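PDB 2ZWS: neutral ceramidase from Pseudomonas aeruginosa, which hydrolyses the N-acyl linkage of ceramides to sphingosine and free fatty acid with the aid of a zinc ion, and also runs the reverse synthesis. Local coordinates for residues A[201-214]-A[265-277]. Sequence-based numbering, arbitrary orientation. Where two conformers were deposited one is given.
With ZN (zinc ion), chain B.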
loop_
_atom_site.group_PDB
_atom_site.type_symbol
_atom_site.label_atom_id
_atom_site.label_comp_id
_atom_site.label_asym_id
_atom_site.label_seq_id
_atom_site.Cartn_x
_atom_site.Cartn_y
_atom_site.Cartn_z
ATOM N N PHE A 201 0.076 12.659 -0.554
ATOM C CA PHE A 201 -0.137 13.352 0.722
ATOM C C PHE A 201 0.283 12.402 1.849
ATOM O O PHE A 201 -0.106 11.235 1.820
ATOM C CB PHE A 201 -1.607 13.757 0.903
ATOM C CG PHE A 201 -1.903 14.325 2.255
ATOM C CD1 PHE A 201 -2.581 13.562 3.198
ATOM C CD2 PHE A 201 -1.540 15.640 2.583
ATOM C CE1 PHE A 201 -2.848 14.063 4.475
ATOM C CE2 PHE A 201 -1.792 16.159 3.879
ATOM C CZ PHE A 201 -2.463 15.376 4.818
ATOM N N PRO A 202 1.087 12.872 2.823
ATOM C CA PRO A 202 1.559 11.917 3.843
ATOM C C PRO A 202 0.642 11.785 5.046
ATOM O O PRO A 202 0.372 12.771 5.742
ATOM C CB PRO A 202 2.914 12.505 4.276
ATOM C CG PRO A 202 2.707 14.037 4.104
ATOM C CD PRO A 202 1.654 14.230 3.004
ATOM N N VAL A 203 0.201 10.559 5.312
ATOM C CA VAL A 203 -0.533 10.234 6.537
ATOM C C VAL A 203 -0.575 8.715 6.654
ATOM O O VAL A 203 -0.927 8.056 5.677
ATOM C CB VAL A 203 -1.975 10.859 6.565
ATOM C CG1 VAL A 203 -2.878 10.351 5.386
ATOM C CG2 VAL A 203 -2.630 10.638 7.946
ATOM N N HIS A 204 -0.186 8.174 7.809
ATOM C CA HIS A 204 -0.296 6.721 8.002
ATOM C C HIS A 204 -1.706 6.216 7.699
ATOM O O HIS A 204 -2.699 6.801 8.133
ATOM C CB HIS A 204 0.121 6.278 9.409
ATOM C CG HIS A 204 1.552 5.868 9.505
ATOM N ND1 HIS A 204 2.593 6.778 9.452
ATOM C CD2 HIS A 204 2.119 4.644 9.648
ATOM C CE1 HIS A 204 3.740 6.116 9.530
ATOM N NE2 HIS A 204 3.475 4.822 9.639
ATOM N N SER A 205 -1.758 5.102 6.977
ATOM C CA SER A 205 -3.016 4.462 6.655
ATOM C C SER A 205 -3.350 3.416 7.726
ATOM O O SER A 205 -3.368 2.188 7.480
ATOM C CB SER A 205 -2.946 3.852 5.244
ATOM O OG SER A 205 -2.909 4.913 4.294
ATOM N N THR A 206 -3.659 3.936 8.910
ATOM C CA THR A 206 -3.789 3.122 10.124
ATOM C C THR A 206 -5.114 3.426 10.811
ATOM O O THR A 206 -5.259 3.230 12.013
ATOM C CB THR A 206 -2.655 3.446 11.122
ATOM O OG1 THR A 206 -2.579 4.873 11.298
ATOM C CG2 THR A 206 -1.306 2.943 10.630
ATOM N N SER A 207 -6.086 3.947 10.062
ATOM C CA SER A 207 -7.402 4.184 10.660
ATOM C C SER A 207 -8.060 2.895 11.154
ATOM O O SER A 207 -8.781 2.915 12.144
ATOM C CB SER A 207 -8.319 4.901 9.668
ATOM O OG SER A 207 -7.797 6.188 9.367
ATOM N N MET A 208 -7.860 1.784 10.424
ATOM C CA MET A 208 -8.292 0.468 10.896
ATOM C C MET A 208 -7.174 -0.037 11.803
ATOM O O MET A 208 -6.004 -0.126 11.388
ATOM C CB MET A 208 -8.480 -0.493 9.729
ATOM C CG MET A 208 -9.569 -0.100 8.711
ATOM S SD MET A 208 -11.220 0.118 9.414
ATOM C CE MET A 208 -11.538 -1.521 10.102
ATOM N N THR A 209 -7.526 -0.329 13.054
ATOM C CA THR A 209 -6.551 -0.594 14.102
ATOM C C THR A 209 -6.125 -2.056 14.143
ATOM O O THR A 209 -6.634 -2.898 13.379
ATOM C CB THR A 209 -7.090 -0.214 15.507
ATOM O OG1 THR A 209 -8.092 -1.171 15.872
ATOM C CG2 THR A 209 -7.663 1.226 15.519
ATOM N N ASN A 210 -5.202 -2.362 15.057
ATOM C CA ASN A 210 -4.743 -3.742 15.251
ATOM C C ASN A 210 -5.801 -4.687 15.819
ATOM O O ASN A 210 -5.546 -5.889 15.911
ATOM C CB ASN A 210 -3.397 -3.829 16.034
ATOM C CG ASN A 210 -3.506 -3.410 17.496
ATOM O OD1 ASN A 210 -2.474 -3.326 18.194
ATOM N ND2 ASN A 210 -4.710 -3.141 17.969
ATOM N N ALA A 211 -6.970 -4.145 16.161
ATOM C CA ALA A 211 -8.122 -4.952 16.588
ATOM C C ALA A 211 -8.961 -5.478 15.421
ATOM O O ALA A 211 -9.820 -6.357 15.609
ATOM C CB ALA A 211 -9.010 -4.145 17.514
ATOM N N ASN A 212 -8.706 -4.945 14.237
ATOM C CA ASN A 212 -9.502 -5.293 13.078
ATOM C C ASN A 212 -8.904 -6.495 12.355
ATOM O O ASN A 212 -7.680 -6.604 12.222
ATOM C CB ASN A 212 -9.557 -4.108 12.118
ATOM C CG ASN A 212 -9.993 -4.531 10.725
ATOM O OD1 ASN A 212 -11.132 -4.919 10.504
ATOM N ND2 ASN A 212 -9.060 -4.469 9.782
ATOM N N HIS A 213 -9.773 -7.368 11.848
ATOM C CA HIS A 213 -9.302 -8.559 11.155
ATOM C C HIS A 213 -9.753 -8.616 9.706
ATOM O O HIS A 213 -9.401 -9.559 8.985
ATOM C CB HIS A 213 -9.751 -9.801 11.920
ATOM C CG HIS A 213 -9.107 -9.941 13.267
ATOM N ND1 HIS A 213 -9.680 -9.456 14.422
ATOM C CD2 HIS A 213 -7.957 -10.544 13.644
ATOM C CE1 HIS A 213 -8.893 -9.730 15.453
ATOM N NE2 HIS A 213 -7.841 -10.388 15.008
ATOM N N LEU A 214 -10.508 -7.607 9.261
ATOM C CA LEU A 214 -10.963 -7.593 7.870
ATOM C C LEU A 214 -9.947 -6.903 6.970
ATOM O O LEU A 214 -9.401 -5.857 7.330
ATOM C CB LEU A 214 -12.281 -6.839 7.743
ATOM C CG LEU A 214 -13.460 -7.406 8.545
ATOM C CD1 LEU A 214 -14.715 -6.597 8.213
ATOM C CD2 LEU A 214 -13.692 -8.903 8.300
ATOM N N GLU A 265 -13.812 2.577 14.041
ATOM C CA GLU A 265 -12.682 2.645 13.104
ATOM C C GLU A 265 -13.123 2.742 11.631
ATOM O O GLU A 265 -12.415 3.338 10.807
ATOM C CB GLU A 265 -11.713 1.480 13.339
ATOM C CG GLU A 265 -12.365 0.118 13.209
ATOM C CD GLU A 265 -11.513 -1.054 13.678
ATOM O OE1 GLU A 265 -12.120 -2.097 14.005
ATOM O OE2 GLU A 265 -10.263 -0.967 13.694
ATOM N N PHE A 266 -14.264 2.159 11.299
ATOM C CA PHE A 266 -14.787 2.315 9.951
ATOM C C PHE A 266 -15.177 3.769 9.685
ATOM O O PHE A 266 -14.873 4.297 8.617
ATOM C CB PHE A 266 -15.990 1.395 9.716
ATOM C CG PHE A 266 -15.656 -0.073 9.827
ATOM C CD1 PHE A 266 -15.901 -0.761 11.011
ATOM C CD2 PHE A 266 -15.116 -0.767 8.751
ATOM C CE1 PHE A 266 -15.599 -2.133 11.111
ATOM C CE2 PHE A 266 -14.816 -2.127 8.835
ATOM C CZ PHE A 266 -15.045 -2.813 10.014
ATOM N N ASP A 267 -15.863 4.400 10.640
ATOM C CA ASP A 267 -16.202 5.827 10.512
ATOM C C ASP A 267 -14.923 6.657 10.346
ATOM O O ASP A 267 -14.891 7.595 9.526
ATOM C CB ASP A 267 -16.940 6.347 11.759
ATOM C CG ASP A 267 -18.366 5.829 11.884
ATOM O OD1 ASP A 267 -18.900 5.233 10.921
ATOM O OD2 ASP A 267 -18.975 6.043 12.958
ATOM N N ASN A 268 -13.902 6.333 11.139
ATOM C CA ASN A 268 -12.609 7.068 11.098
ATOM C C ASN A 268 -11.938 6.907 9.734
ATOM O O ASN A 268 -11.423 7.866 9.168
ATOM C CB ASN A 268 -11.638 6.600 12.182
ATOM C CG ASN A 268 -12.142 6.851 13.604
ATOM O OD1 ASN A 268 -11.574 6.293 14.571
ATOM N ND2 ASN A 268 -13.143 7.705 13.759
ATOM N N THR A 269 -11.947 5.680 9.218
ATOM C CA THR A 269 -11.362 5.374 7.907
ATOM C C THR A 269 -12.043 6.190 6.809
ATOM O O THR A 269 -11.375 6.805 5.956
ATOM C CB THR A 269 -11.484 3.851 7.603
ATOM O OG1 THR A 269 -10.724 3.110 8.562
ATOM C CG2 THR A 269 -10.962 3.533 6.220
ATOM N N ARG A 270 -13.370 6.199 6.855
ATOM C CA ARG A 270 -14.171 6.947 5.884
ATOM C C ARG A 270 -13.912 8.458 5.994
ATOM O O ARG A 270 -13.737 9.131 4.995
ATOM C CB ARG A 270 -15.661 6.631 6.091
ATOM C CG ARG A 270 -16.571 7.155 4.981
ATOM C CD ARG A 270 -18.006 6.656 5.154
ATOM N NE ARG A 270 -18.900 7.249 4.159
ATOM C CZ ARG A 270 -20.115 6.791 3.856
ATOM N NH1 ARG A 270 -20.833 7.407 2.933
ATOM N NH2 ARG A 270 -20.616 5.719 4.463
ATOM N N GLU A 271 -13.883 8.972 7.218
ATOM C CA GLU A 271 -13.700 10.403 7.435
ATOM C C GLU A 271 -12.332 10.895 6.977
ATOM O O GLU A 271 -12.251 11.904 6.287
ATOM C CB GLU A 271 -13.923 10.747 8.900
ATOM C CG GLU A 271 -13.719 12.232 9.255
ATOM C CD GLU A 271 -14.650 13.197 8.525
ATOM O OE1 GLU A 271 -15.707 12.793 7.987
ATOM O OE2 GLU A 271 -14.322 14.407 8.508
ATOM N N ILE A 272 -11.272 10.201 7.372
ATOM C CA ILE A 272 -9.905 10.608 6.978
ATOM C C ILE A 272 -9.727 10.415 5.474
ATOM O O ILE A 272 -9.093 11.229 4.792
ATOM C CB ILE A 272 -8.813 9.877 7.833
ATOM C CG1 ILE A 272 -9.000 10.191 9.324
ATOM C CG2 ILE A 272 -7.356 10.198 7.361
ATOM C CD1 ILE A 272 -8.972 11.729 9.665
ATOM N N GLY A 273 -10.305 9.344 4.925
ATOM C CA GLY A 273 -10.331 9.200 3.470
ATOM C C GLY A 273 -11.038 10.340 2.778
ATOM O O GLY A 273 -10.544 10.879 1.780
ATOM N N LEU A 274 -12.191 10.716 3.300
ATOM C CA LEU A 274 -12.945 11.824 2.695
ATOM C C LEU A 274 -12.188 13.142 2.766
ATOM O O LEU A 274 -12.267 13.941 1.829
ATOM C CB LEU A 274 -14.315 11.990 3.338
ATOM C CG LEU A 274 -15.328 10.925 2.924
ATOM C CD1 LEU A 274 -16.589 11.075 3.759
ATOM C CD2 LEU A 274 -15.661 10.993 1.440
ATOM N N ARG A 275 -11.466 13.380 3.861
ATOM C CA ARG A 275 -10.693 14.627 3.977
ATOM C C ARG A 275 -9.623 14.715 2.891
ATOM O O ARG A 275 -9.458 15.757 2.243
ATOM C CB ARG A 275 -10.077 14.767 5.371
ATOM C CG ARG A 275 -11.135 15.025 6.431
ATOM C CD ARG A 275 -10.552 15.086 7.811
ATOM N NE ARG A 275 -11.637 15.099 8.791
ATOM C CZ ARG A 275 -11.494 15.192 10.109
ATOM N NH1 ARG A 275 -10.288 15.294 10.665
ATOM N NH2 ARG A 275 -12.582 15.166 10.880
ATOM N N GLN A 276 -8.989 13.580 2.612
ATOM C CA GLN A 276 -7.968 13.519 1.542
ATOM C C GLN A 276 -8.611 13.661 0.184
ATOM O O GLN A 276 -8.126 14.410 -0.664
ATOM C CB GLN A 276 -7.173 12.213 1.600
ATOM C CG GLN A 276 -6.323 12.132 2.862
ATOM C CD GLN A 276 -5.665 10.799 2.993
ATOM O OE1 GLN A 276 -4.635 10.566 2.386
ATOM N NE2 GLN A 276 -6.269 9.899 3.760
ATOM N N PHE A 277 -9.701 12.925 -0.027
ATOM C CA PHE A 277 -10.422 13.002 -1.280
ATOM C C PHE A 277 -10.819 14.447 -1.590
ATOM O O PHE A 277 -10.649 14.911 -2.724
ATOM C CB PHE A 277 -11.702 12.156 -1.268
ATOM C CG PHE A 277 -12.628 12.537 -2.378
ATOM C CD1 PHE A 277 -12.361 12.136 -3.678
ATOM C CD2 PHE A 277 -13.682 13.401 -2.147
ATOM C CE1 PHE A 277 -13.174 12.567 -4.759
ATOM C CE2 PHE A 277 -14.498 13.827 -3.194
ATOM C CZ PHE A 277 -14.240 13.425 -4.506
HETATM ZN ZN ZN B . 4.766 3.200 9.231
HETATM O O HOH W 1 -13.094 -4.763 12.374
HETATM O O HOH W 2 3.932 1.565 10.281
#
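Met208 reaches over a face of the Phe266 ring in a Met-aromatic contact that seats the loop 201-214, carrier of the zinc ligand His204, on the first turns of helix 265-286. With the methionine chain bent at chi2 and chi3 (-57° and -60°), Met208 CE lies 3.8 Å from the centroid of the Phe266 ring, toward the rim of that face, while Leu214 CD1 meets the ring at its edge. This is the tightly packed part. Thr269 OG1 lies 3.2 Å from Met208 SD and equally close to Ser207 CB, yet spends its hydrogen bond on Glu265 O, one turn back in its own helix. Farther along the helix, Val203 CG1 and Phe201 CD1 both approach Gln276 OE1, which lies at the edge of the Phe201 ring and takes a hydrogen bond from Lys220 of helix 218-231. His204 NE2 binds the zinc together with His97, Glu411 and Tyr448.

The partly exposed end of the contact is polar. Here the loop makes a type I beta turn, Thr209 to Asn212, with an ST turn in which Ala211 N donates to Thr209 OG1. In the conformer given, one of two for Glu265, a water bridges Asn212 OD1 and Glu265 OE1. The other carboxylate oxygen takes two bonds from one residue: Thr209 N meets Glu265 OE2 at 2.9 Å, nearly straight at 164°, and Thr209 OG1 donates to the same OE2 at 3.1 Å from above the carboxylate plane.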